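Local coordinates for putative NAD(P)H-flavin oxidoreductase (Neisseria meningitidis serogroup A / serotype 4A, PDB 6WT2), which probably uses NAD(P)H to reduce nitro compounds such as chloramphenicol by way of a bound FMN, at residues Ser46-Val58 / Ser99-Val111. Sequence-based numbering, arbitrary orientation.
Sequences SPSSVGSEPWQFV and SPFMLESLKRRGV. With FMN (flavin mononucleotide), chain K; NIO (nicotinic acid), chain E.
The turn at Val50-Ser52 rests on helix 100-108, with Ser52 CA 5.4 Å from Ser105 CA at their closest approach. No direct backbone hydrogen bond joins the two segments. Instead, two waters bridge them: one donates to Val50 O and Ser105 OG, the other to Gly51 O and Ser105 O. Beside them CB of Ser105 lies against Gly51 O, and the Phe101 ring, swung away from its backbone N (chi1 177°), brings its CE2 to 3.4 Å from Ser52 O and meets Glu53 O with its edge. Selenomethionine Met102, bent at chi2 and chi3, runs crosswise to Val50 and presses CE on Val50 CG2 at a tight 3.4 Å. Arg108 forms a salt bridge with Glu53: NE reaches OE2 at 3.0 Å, from above the carboxylate plane, and NH2 adds a weak bond to the same oxygen. The carboxylate and guanidinium planes stand 75° apart. Glu53 OE1 is held by Arg215 N of the second subunit. Arg109, the next residue, passes its CD along Val50 O and straddles NIO O2 with NH1 (3.0 Å) and NH2 (3.1 Å), the oxygen lying at the guanidinium edge. Val50 N donates weakly to NIO O1, so both segments contribute to binding the nicotinate carboxylate. Together they build one wall of the nitroreductase active site at the dimer interface, where nicotinic acid lies next to FMN.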
# COMPACT_ATOMS: atom_id res chain seq x y z
N SER A 46 -4.20 7.89 -6.29
CA SER A 46 -4.37 6.61 -5.63
C SER A 46 -5.65 6.64 -4.79
O SER A 46 -6.09 7.71 -4.36
CB SER A 46 -3.17 6.28 -4.74
OG SER A 46 -2.03 5.99 -5.53
N PRO A 47 -6.27 5.49 -4.57
CA PRO A 47 -7.45 5.44 -3.70
C PRO A 47 -7.03 5.48 -2.24
O PRO A 47 -5.88 5.24 -1.88
CB PRO A 47 -8.09 4.10 -4.05
CG PRO A 47 -6.90 3.23 -4.38
CD PRO A 47 -5.92 4.14 -5.08
N SER A 48 -8.01 5.76 -1.39
CA SER A 48 -7.82 5.79 0.05
C SER A 48 -9.16 5.52 0.71
O SER A 48 -10.21 5.86 0.16
CB SER A 48 -7.25 7.13 0.52
OG SER A 48 -8.06 8.19 0.07
N SER A 49 -9.09 4.95 1.91
CA SER A 49 -10.29 4.72 2.70
C SER A 49 -11.07 6.02 2.85
O SER A 49 -10.50 7.06 3.17
CB SER A 49 -9.91 4.16 4.07
OG SER A 49 -11.06 3.84 4.83
N VAL A 50 -12.39 5.94 2.59
CA VAL A 50 -13.36 7.05 2.61
C VAL A 50 -12.86 8.26 1.84
O VAL A 50 -13.34 9.37 2.07
CB VAL A 50 -13.79 7.43 4.04
CG1 VAL A 50 -14.23 6.21 4.82
CG2 VAL A 50 -12.73 8.24 4.79
N GLY A 51 -11.98 8.06 0.87
CA GLY A 51 -11.47 9.20 0.12
C GLY A 51 -10.72 10.19 0.98
O GLY A 51 -10.70 11.39 0.66
N SER A 52 -10.08 9.72 2.04
CA SER A 52 -9.42 10.62 2.99
C SER A 52 -8.16 11.26 2.41
O SER A 52 -7.82 12.40 2.78
CB SER A 52 -9.08 9.87 4.27
OG SER A 52 -8.30 8.72 3.95
N GLU A 53 -7.44 10.57 1.51
CA GLU A 53 -6.19 11.06 0.95
C GLU A 53 -5.25 11.56 2.06
O GLU A 53 -4.80 12.71 2.01
CB GLU A 53 -6.44 12.15 -0.07
CG GLU A 53 -7.31 11.73 -1.25
CD GLU A 53 -7.71 12.90 -2.13
OE1 GLU A 53 -6.81 13.64 -2.60
OE2 GLU A 53 -8.94 13.08 -2.37
N PRO A 54 -4.95 10.74 3.06
CA PRO A 54 -4.36 11.26 4.29
C PRO A 54 -2.84 11.37 4.19
O PRO A 54 -2.12 10.97 5.10
CB PRO A 54 -4.77 10.20 5.32
CG PRO A 54 -4.66 8.91 4.53
CD PRO A 54 -5.10 9.27 3.10
N TRP A 55 -2.36 11.92 3.08
CA TRP A 55 -0.94 11.90 2.78
C TRP A 55 -0.45 13.28 2.36
O TRP A 55 -1.22 14.11 1.87
CB TRP A 55 -0.62 10.90 1.68
CG TRP A 55 -1.57 10.93 0.48
CD1 TRP A 55 -1.83 11.99 -0.36
CD2 TRP A 55 -2.33 9.84 -0.02
NE1 TRP A 55 -2.73 11.61 -1.33
CE2 TRP A 55 -3.03 10.28 -1.15
CE3 TRP A 55 -2.47 8.50 0.38
CZ2 TRP A 55 -3.88 9.45 -1.87
CZ3 TRP A 55 -3.32 7.68 -0.33
CH2 TRP A 55 -4.01 8.15 -1.45
N GLN A 56 0.84 13.52 2.60
CA GLN A 56 1.61 14.56 1.93
C GLN A 56 2.84 13.88 1.34
O GLN A 56 3.34 12.91 1.91
CB GLN A 56 2.06 15.66 2.90
CG GLN A 56 0.95 16.31 3.66
CD GLN A 56 0.25 17.38 2.85
OE1 GLN A 56 -0.71 17.10 2.12
NE2 GLN A 56 0.73 18.61 2.95
N PHE A 57 3.33 14.39 0.20
CA PHE A 57 4.55 13.87 -0.43
C PHE A 57 5.63 14.94 -0.28
O PHE A 57 5.56 15.99 -0.94
CB PHE A 57 4.35 13.53 -1.91
CG PHE A 57 3.14 12.67 -2.19
CD1 PHE A 57 2.77 11.65 -1.33
CD2 PHE A 57 2.38 12.89 -3.33
CE1 PHE A 57 1.65 10.87 -1.59
CE2 PHE A 57 1.25 12.11 -3.60
CZ PHE A 57 0.89 11.10 -2.72
N VAL A 58 6.62 14.70 0.57
CA VAL A 58 7.74 15.62 0.75
C VAL A 58 8.83 15.24 -0.24
O VAL A 58 9.45 14.18 -0.10
CB VAL A 58 8.27 15.61 2.19
CG1 VAL A 58 9.38 16.65 2.34
CG2 VAL A 58 7.14 15.84 3.18
N SER A 99 -12.79 15.33 12.72
CA SER A 99 -11.75 16.34 12.56
C SER A 99 -12.03 17.24 11.35
O SER A 99 -12.73 16.84 10.42
CB SER A 99 -10.39 15.67 12.40
OG SER A 99 -10.36 14.82 11.27
N PRO A 100 -11.51 18.47 11.34
CA PRO A 100 -11.68 19.32 10.15
C PRO A 100 -11.12 18.70 8.88
O PRO A 100 -11.66 18.92 7.79
CB PRO A 100 -10.92 20.61 10.52
CG PRO A 100 -10.90 20.62 12.02
CD PRO A 100 -10.85 19.18 12.45
N PHE A 101 -10.05 17.91 9.01
CA PHE A 101 -9.45 17.30 7.83
C PHE A 101 -10.38 16.30 7.19
O PHE A 101 -10.48 16.23 5.95
CB PHE A 101 -8.12 16.65 8.21
CG PHE A 101 -7.45 15.92 7.06
CD1 PHE A 101 -6.57 16.60 6.22
CD2 PHE A 101 -7.71 14.58 6.83
CE1 PHE A 101 -5.97 15.95 5.16
CE2 PHE A 101 -7.10 13.92 5.77
CZ PHE A 101 -6.23 14.60 4.93
N MSE A 102 -11.08 15.50 8.00
CA MSE A 102 -12.02 14.52 7.48
C MSE A 102 -13.27 15.20 6.93
O MSE A 102 -13.83 14.74 5.93
CB MSE A 102 -12.39 13.51 8.56
CG MSE A 102 -11.22 12.57 8.93
SE MSE A 102 -10.70 11.43 7.44
CE MSE A 102 -12.48 10.85 6.99
N LEU A 103 -13.69 16.30 7.56
CA LEU A 103 -14.81 17.07 7.01
C LEU A 103 -14.51 17.53 5.59
O LEU A 103 -15.35 17.41 4.70
CB LEU A 103 -15.10 18.28 7.91
CG LEU A 103 -16.32 19.07 7.45
CD1 LEU A 103 -17.56 18.19 7.53
CD2 LEU A 103 -16.50 20.35 8.29
N GLU A 104 -13.28 18.00 5.35
CA GLU A 104 -12.91 18.47 4.02
C GLU A 104 -12.94 17.33 3.00
O GLU A 104 -13.42 17.50 1.87
CB GLU A 104 -11.53 19.14 4.07
CG GLU A 104 -11.03 19.71 2.74
CD GLU A 104 -11.66 21.07 2.36
OE1 GLU A 104 -12.67 21.49 2.98
OE2 GLU A 104 -11.13 21.71 1.43
N SER A 105 -12.45 16.14 3.39
CA SER A 105 -12.45 15.02 2.46
C SER A 105 -13.86 14.57 2.14
O SER A 105 -14.15 14.18 1.00
CB SER A 105 -11.61 13.86 3.00
OG SER A 105 -12.25 13.23 4.10
N LEU A 106 -14.77 14.68 3.11
CA LEU A 106 -16.17 14.32 2.89
C LEU A 106 -16.85 15.26 1.90
O LEU A 106 -17.62 14.82 1.04
CB LEU A 106 -16.92 14.33 4.21
CG LEU A 106 -18.43 14.09 4.06
CD1 LEU A 106 -18.66 12.76 3.37
CD2 LEU A 106 -19.12 14.10 5.42
N LYS A 107 -16.61 16.57 2.03
CA LYS A 107 -17.16 17.48 1.05
C LYS A 107 -16.58 17.22 -0.33
O LYS A 107 -17.28 17.38 -1.34
CB LYS A 107 -16.92 18.93 1.49
CG LYS A 107 -17.55 19.22 2.84
CD LYS A 107 -17.64 20.70 3.13
CE LYS A 107 -16.34 21.27 3.63
NZ LYS A 107 -16.59 22.61 4.30
N ARG A 108 -15.31 16.81 -0.40
CA ARG A 108 -14.68 16.52 -1.68
C ARG A 108 -15.27 15.27 -2.34
O ARG A 108 -15.17 15.12 -3.56
CB ARG A 108 -13.17 16.36 -1.50
CG ARG A 108 -12.34 16.52 -2.77
CD ARG A 108 -10.84 16.70 -2.44
NE ARG A 108 -10.36 15.59 -1.63
CZ ARG A 108 -9.92 15.72 -0.38
NH1 ARG A 108 -9.87 16.92 0.20
NH2 ARG A 108 -9.51 14.64 0.28
N ARG A 109 -15.89 14.37 -1.55
CA ARG A 109 -16.68 13.27 -2.11
C ARG A 109 -18.02 13.74 -2.65
O ARG A 109 -18.77 12.92 -3.19
CB ARG A 109 -16.93 12.20 -1.05
CG ARG A 109 -15.69 11.63 -0.43
CD ARG A 109 -16.02 10.41 0.42
NE ARG A 109 -16.39 9.26 -0.41
CZ ARG A 109 -16.61 8.04 0.07
NH1 ARG A 109 -16.53 7.80 1.37
NH2 ARG A 109 -16.92 7.05 -0.76
N GLY A 110 -18.36 15.02 -2.51
CA GLY A 110 -19.64 15.50 -2.98
C GLY A 110 -20.77 15.38 -1.99
O GLY A 110 -21.94 15.43 -2.40
N VAL A 111 -20.47 15.23 -0.71
CA VAL A 111 -21.50 15.21 0.34
C VAL A 111 -21.41 16.54 1.08
O VAL A 111 -20.52 16.72 1.92
CB VAL A 111 -21.33 14.02 1.29
CG1 VAL A 111 -22.47 13.95 2.27
CG2 VAL A 111 -21.19 12.71 0.50
N1 FMN K . -15.39 1.75 -0.73
C2 FMN K . -16.52 1.12 -0.30
O2 FMN K . -17.58 1.34 -0.92
N3 FMN K . -16.57 0.40 0.84
C4 FMN K . -15.47 0.17 1.58
O4 FMN K . -15.49 -0.58 2.57
C4A FMN K . -14.20 0.76 1.14
N5 FMN K . -13.10 0.70 1.92
C5A FMN K . -11.92 1.16 1.44
C6 FMN K . -10.75 0.76 2.07
C7 FMN K . -9.55 1.26 1.60
C7M FMN K . -8.27 0.83 2.26
C8 FMN K . -9.51 2.02 0.32
C8M FMN K . -8.21 2.47 -0.28
C9 FMN K . -10.69 2.41 -0.30
C9A FMN K . -11.88 1.92 0.16
N10 FMN K . -13.07 2.24 -0.52
C10 FMN K . -14.25 1.66 -0.04
C1' FMN K . -13.05 3.00 -1.77
C2' FMN K . -12.87 4.51 -1.49
O2' FMN K . -14.11 5.07 -1.04
C3' FMN K . -12.45 5.18 -2.79
O3' FMN K . -11.15 4.70 -3.12
C4' FMN K . -12.40 6.70 -2.68
O4' FMN K . -13.71 7.15 -2.32
C5' FMN K . -11.99 7.31 -4.02
O5' FMN K . -12.80 6.75 -5.06
P FMN K . -12.08 6.08 -6.33
O1P FMN K . -11.18 7.15 -6.87
O2P FMN K . -13.21 5.65 -7.22
O3P FMN K . -11.35 4.90 -5.70
N NIO E . -17.09 2.14 4.44
C1 NIO E . -16.94 2.93 3.36
C2 NIO E . -15.69 3.39 2.99
C3 NIO E . -14.57 3.03 3.74
C4 NIO E . -14.75 2.22 4.85
C5 NIO E . -16.03 1.78 5.18
C6 NIO E . -15.54 4.28 1.79
O1 NIO E . -14.39 4.53 1.38
O2 NIO E . -16.57 4.76 1.24
O HOH W 1 -14.49 11.34 3.33
O HOH W 2 -12.37 12.91 -0.86